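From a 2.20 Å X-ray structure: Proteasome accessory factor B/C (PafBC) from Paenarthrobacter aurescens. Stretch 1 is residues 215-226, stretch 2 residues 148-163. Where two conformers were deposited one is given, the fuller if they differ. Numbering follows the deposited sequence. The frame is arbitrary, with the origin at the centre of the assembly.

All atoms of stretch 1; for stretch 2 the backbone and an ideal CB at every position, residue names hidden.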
# COMPACT_ATOMS: atom_id res chain seq x y z
N ALA A 215 0.23 -18.63 16.77
CA ALA A 215 0.09 -19.06 15.40
C ALA A 215 -0.94 -20.19 15.35
O ALA A 215 -1.30 -20.81 16.35
CB ALA A 215 1.43 -19.49 14.81
N ILE A 216 -1.47 -20.40 14.16
CA ILE A 216 -2.47 -21.43 13.96
C ILE A 216 -1.75 -22.75 13.74
O ILE A 216 -0.89 -22.85 12.87
CB ILE A 216 -3.34 -21.04 12.76
CG1 ILE A 216 -4.09 -19.74 13.13
CG2 ILE A 216 -4.20 -22.21 12.29
CD1 ILE A 216 -4.84 -19.15 12.05
N SER A 217 -2.11 -23.76 14.52
CA SER A 217 -1.63 -25.11 14.22
C SER A 217 -2.67 -25.86 13.36
O SER A 217 -3.83 -26.06 13.78
CB SER A 217 -1.25 -25.83 15.51
OG SER A 217 -2.37 -26.17 16.28
N VAL A 218 -2.26 -26.20 12.13
CA VAL A 218 -3.07 -26.96 11.19
C VAL A 218 -2.96 -28.45 11.53
O VAL A 218 -1.88 -29.04 11.42
CB VAL A 218 -2.60 -26.70 9.77
CG1 VAL A 218 -3.53 -27.39 8.75
CG2 VAL A 218 -2.63 -25.19 9.48
N LEU A 219 -4.10 -29.10 11.86
CA LEU A 219 -4.07 -30.53 12.25
C LEU A 219 -4.15 -31.41 11.00
O LEU A 219 -5.21 -31.94 10.62
CB LEU A 219 -5.21 -30.84 13.21
CG LEU A 219 -5.25 -29.83 14.37
CD1 LEU A 219 -6.33 -30.28 15.37
CD2 LEU A 219 -3.82 -29.78 15.06
N THR A 220 -2.97 -31.61 10.40
CA THR A 220 -2.79 -32.34 9.14
C THR A 220 -3.03 -33.84 9.30
O THR A 220 -2.90 -34.55 8.31
CB THR A 220 -1.38 -32.12 8.53
OG1 THR A 220 -0.40 -32.56 9.46
CG2 THR A 220 -1.12 -30.63 8.17
N THR A 221 -3.27 -34.32 10.52
CA THR A 221 -3.74 -35.68 10.72
C THR A 221 -5.25 -35.81 10.61
O THR A 221 -5.76 -36.94 10.67
CB THR A 221 -3.37 -36.18 12.12
OG1 THR A 221 -3.81 -35.20 13.08
CG2 THR A 221 -1.86 -36.35 12.25
N GLY A 222 -5.99 -34.69 10.59
CA GLY A 222 -7.44 -34.71 10.66
C GLY A 222 -8.11 -34.33 9.35
O GLY A 222 -7.49 -33.82 8.42
N SER A 223 -9.43 -34.54 9.32
CA SER A 223 -10.24 -34.16 8.18
C SER A 223 -11.54 -33.54 8.68
O SER A 223 -11.95 -33.74 9.83
CB SER A 223 -10.63 -35.34 7.30
OG SER A 223 -11.24 -36.27 8.18
N PHE A 224 -12.18 -32.77 7.79
CA PHE A 224 -13.54 -32.32 8.00
C PHE A 224 -14.08 -31.96 6.64
O PHE A 224 -13.32 -31.80 5.68
CB PHE A 224 -13.60 -31.12 8.95
CG PHE A 224 -13.23 -29.85 8.29
CD1 PHE A 224 -11.89 -29.51 8.09
CD2 PHE A 224 -14.21 -28.93 7.92
CE1 PHE A 224 -11.54 -28.34 7.51
CE2 PHE A 224 -13.86 -27.75 7.34
CZ PHE A 224 -12.52 -27.43 7.13
N HIS A 225 -15.40 -31.83 6.55
CA HIS A 225 -16.12 -31.27 5.41
C HIS A 225 -16.86 -30.02 5.88
O HIS A 225 -17.61 -30.14 6.85
CB HIS A 225 -17.18 -32.30 4.89
CG HIS A 225 -16.60 -33.56 4.32
ND1 HIS A 225 -15.73 -33.57 3.25
CD2 HIS A 225 -16.82 -34.86 4.64
CE1 HIS A 225 -15.41 -34.82 2.96
NE2 HIS A 225 -16.06 -35.63 3.79
N PRO A 226 -16.74 -28.86 5.25
CA PRO A 226 -17.64 -27.76 5.60
C PRO A 226 -19.05 -28.04 5.13
O PRO A 226 -19.26 -28.80 4.16
CB PRO A 226 -17.02 -26.55 4.86
CG PRO A 226 -16.34 -27.16 3.69
CD PRO A 226 -15.81 -28.49 4.17
N UNK A 148 1.34 -15.45 7.83
CA UNK A 148 1.42 -16.86 8.20
C UNK A 148 0.04 -17.41 8.63
O UNK A 148 -0.38 -18.48 8.18
CB UNK A 148 2.44 -17.04 9.33
N UNK A 149 -0.67 -16.68 9.48
CA UNK A 149 -2.00 -17.11 9.92
C UNK A 149 -2.96 -17.20 8.75
O UNK A 149 -3.79 -18.12 8.65
CB UNK A 149 -2.55 -16.15 10.98
N UNK A 150 -2.82 -16.26 7.82
CA UNK A 150 -3.59 -16.34 6.60
C UNK A 150 -3.24 -17.59 5.83
O UNK A 150 -4.14 -18.28 5.33
CB UNK A 150 -3.36 -15.10 5.73
N UNK A 151 -1.92 -17.81 5.60
CA UNK A 151 -1.51 -19.01 4.88
C UNK A 151 -2.03 -20.28 5.56
O UNK A 151 -2.39 -21.24 4.88
CB UNK A 151 0.02 -19.06 4.77
N UNK A 152 -2.07 -20.29 6.90
CA UNK A 152 -2.42 -21.53 7.61
C UNK A 152 -3.90 -21.83 7.50
O UNK A 152 -4.28 -22.98 7.22
CB UNK A 152 -2.02 -21.44 9.08
N UNK A 153 -4.75 -20.81 7.63
CA UNK A 153 -6.19 -21.01 7.45
C UNK A 153 -6.48 -21.45 6.02
O UNK A 153 -7.25 -22.38 5.79
CB UNK A 153 -6.96 -19.73 7.78
N UNK A 154 -5.88 -20.77 5.04
CA UNK A 154 -6.07 -21.12 3.63
C UNK A 154 -5.59 -22.57 3.39
O UNK A 154 -6.20 -23.31 2.61
CB UNK A 154 -5.32 -20.14 2.73
N UNK A 155 -4.45 -22.94 3.98
CA UNK A 155 -3.92 -24.30 3.82
C UNK A 155 -4.84 -25.31 4.50
O UNK A 155 -5.15 -26.34 3.93
CB UNK A 155 -2.51 -24.40 4.40
N UNK A 156 -5.33 -24.97 5.69
CA UNK A 156 -6.26 -25.86 6.39
C UNK A 156 -7.51 -26.13 5.54
O UNK A 156 -7.97 -27.27 5.42
CB UNK A 156 -6.66 -25.25 7.74
N UNK A 157 -8.07 -25.08 4.95
CA UNK A 157 -9.30 -25.28 4.16
C UNK A 157 -9.00 -26.06 2.91
O UNK A 157 -9.82 -26.85 2.49
CB UNK A 157 -9.95 -23.94 3.79
N UNK A 158 -7.86 -25.77 2.27
CA UNK A 158 -7.51 -26.49 1.05
C UNK A 158 -7.32 -27.97 1.34
O UNK A 158 -7.79 -28.82 0.58
CB UNK A 158 -6.24 -25.91 0.42
N UNK A 159 -6.66 -28.29 2.45
CA UNK A 159 -6.46 -29.69 2.77
C UNK A 159 -7.56 -30.31 3.63
O UNK A 159 -7.44 -31.47 4.03
CB UNK A 159 -5.12 -29.85 3.48
N UNK A 160 -8.62 -29.54 3.92
CA UNK A 160 -9.73 -30.02 4.74
C UNK A 160 -9.24 -30.52 6.10
O UNK A 160 -9.64 -31.60 6.56
CB UNK A 160 -10.48 -31.13 4.01
N UNK A 161 -8.36 -29.77 6.72
CA UNK A 161 -7.84 -30.02 8.04
C UNK A 161 -8.49 -29.05 9.03
O UNK A 161 -8.50 -27.83 8.79
CB UNK A 161 -6.32 -29.89 8.06
N UNK A 162 -8.92 -29.56 10.18
CA UNK A 162 -9.31 -28.68 11.29
C UNK A 162 -8.05 -28.00 11.86
O UNK A 162 -6.91 -28.40 11.55
CB UNK A 162 -10.04 -29.47 12.38
N UNK A 163 -8.25 -26.96 12.67
CA UNK A 163 -7.16 -26.18 13.24
C UNK A 163 -7.38 -25.99 14.74
O UNK A 163 -8.47 -26.21 15.27
CB UNK A 163 -7.04 -24.83 12.54

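Stretch 2 begins as a helix that packs against stretch 1, then turns back along it as an extended segment. At position 148, CA-to-CB points sideways and nothing of stretch 1 lies near the ideal CB, so many residues would fit; it is Q148, whose NE2 donates to OD1 of the residue at 152 (3.1 Å). Position 149 also points sideways, with its ideal CB 3.9 Å from I216 CD1. A small apolar residue suits this spacing, and A149 provides it.

Positions 150, 151, 154, 158 and 159 have no stretch 1 atom near their ideal CB, so the visible atoms leave the choice open; they are F150, D151, V154, H158 and G159, none of which touches stretch 1. Position 152 points toward stretch 1, its ideal CB 3.8 Å from V218 CG2 and 3.9 Å from I216 CB. A small or medium side chain, apolar or polar, could lie here. The residue is D152: its CB packs on these aliphatic groups, while the carboxylate is hydrogen-bonded elsewhere in the structure as well as to Q148. D152 OD2 lies 3.4 Å from I216 O, but both are acceptors and no hydrogen bond joins them.

At 153 the sideways CB lies 4.8 Å from I216 CD1, a gap that a branched aliphatic residue could close. V153 does so, bringing CG2 to 3.5 Å from I216 CD1. Position 155 points toward stretch 1, but its ideal CB stays 5.1 Å from V218 CG2, leaving several choices; it is A155, with no close contact. Position 156 has its ideal CB 3.9 Å from V218 CG1, so a methyl group already suffices, and A156 packs at that distance. At 157 the ideal CB is 5.5 Å from F224 CZ and a longer apolar chain could be held; it is selenomethionine M157, whose end leads away.

At 160 the ideal CB is 3.4 Å from F224 O, and positive phi (56°) favours glycine, asparagine or aspartate but does not exclude others. It is K160, whose side-chain end leads away, though K160 CB lies 3.3 Å from F224 O. Its carbonyl makes the polar contacts: F224 N donates a weak hydrogen bond to K160 O (3.1 Å), and S223 CA approaches the same K160 O at 3.1 Å.

At 161 the ideal CB lies 3.5 Å from L219 O and 4.1 Å from G222 O, within the L219–G222 turn, so a side-chain donor would be well placed. H161 ND1 donates to G222 O (2.8 Å, 167°), and T220 CA sits over one face of its ring, 3.6 Å from the centroid.

Position 162 has phi of -69°, compatible with proline, and lies between L219 and F224, where a compact apolar group fits. P162 CG is 4.4 Å from L219 CB and CD is 4.1 Å from F224 CD1, while P162 O accepts from L219 N (2.9 Å). Position 163 pairs antiparallel with V218, CB on the same sheet face, 3.9 Å from I216 CG2; beta-branched aliphatics suit it. I163 CB packs on I216 CG2 (3.8 Å).

Stretch 2 (148-163) QAFDDVVAAMHGKHPI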
# COMPACT_ATOMS: atom_id res chain seq x y z
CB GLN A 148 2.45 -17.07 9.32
CG GLN A 148 2.65 -18.56 9.57
CD GLN A 148 3.28 -19.24 8.34
OE1 GLN A 148 4.28 -18.76 7.79
NE2 GLN A 148 2.65 -20.33 7.87
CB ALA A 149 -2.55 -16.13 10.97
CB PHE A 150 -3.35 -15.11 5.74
CG PHE A 150 -4.56 -14.63 5.06
CD1 PHE A 150 -4.91 -15.13 3.84
CD2 PHE A 150 -5.36 -13.67 5.66
CE1 PHE A 150 -6.06 -14.70 3.22
CE2 PHE A 150 -6.51 -13.21 5.05
CZ PHE A 150 -6.86 -13.74 3.82
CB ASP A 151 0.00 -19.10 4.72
CG ASP A 151 0.60 -18.01 3.77
OD1 ASP A 151 -0.15 -17.30 3.04
OD2 ASP A 151 1.85 -17.88 3.74
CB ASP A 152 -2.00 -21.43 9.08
CG ASP A 152 -0.51 -21.50 9.23
OD1 ASP A 152 0.17 -22.19 8.41
OD2 ASP A 152 -0.04 -20.93 10.21
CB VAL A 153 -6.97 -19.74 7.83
CG1 VAL A 153 -8.46 -19.89 7.41
CG2 VAL A 153 -6.93 -19.59 9.34
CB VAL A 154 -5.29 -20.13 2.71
CG1 VAL A 154 -5.17 -20.64 1.32
CG2 VAL A 154 -6.02 -18.76 2.64
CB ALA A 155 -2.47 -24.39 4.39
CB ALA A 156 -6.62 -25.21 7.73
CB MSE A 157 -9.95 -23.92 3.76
CG MSE A 157 -10.19 -22.98 4.90
SE MSE A 157 -11.38 -21.40 4.36
CE MSE A 157 -9.94 -20.36 3.48
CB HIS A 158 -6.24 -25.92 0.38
CG HIS A 158 -5.92 -26.55 -0.95
ND1 HIS A 158 -4.67 -27.05 -1.27
CD2 HIS A 158 -6.70 -26.74 -2.04
CE1 HIS A 158 -4.70 -27.56 -2.50
NE2 HIS A 158 -5.92 -27.40 -2.99
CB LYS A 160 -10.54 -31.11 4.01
CG LYS A 160 -11.18 -30.56 2.75
CD LYS A 160 -12.05 -31.56 2.07
CE LYS A 160 -12.92 -30.86 1.02
NZ LYS A 160 -12.12 -30.63 -0.23
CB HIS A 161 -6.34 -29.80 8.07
CG HIS A 161 -5.60 -30.65 7.11
ND1 HIS A 161 -5.82 -32.01 7.01
CD2 HIS A 161 -4.60 -30.36 6.25
CE1 HIS A 161 -5.01 -32.51 6.10
NE2 HIS A 161 -4.24 -31.54 5.64
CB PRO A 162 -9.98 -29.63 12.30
CG PRO A 162 -9.43 -30.99 11.96
CD PRO A 162 -8.89 -31.00 10.53
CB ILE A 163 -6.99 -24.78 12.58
CG1 ILE A 163 -8.24 -23.94 12.82
CG2 ILE A 163 -6.76 -24.91 11.10
CD1 ILE A 163 -8.18 -22.52 12.18
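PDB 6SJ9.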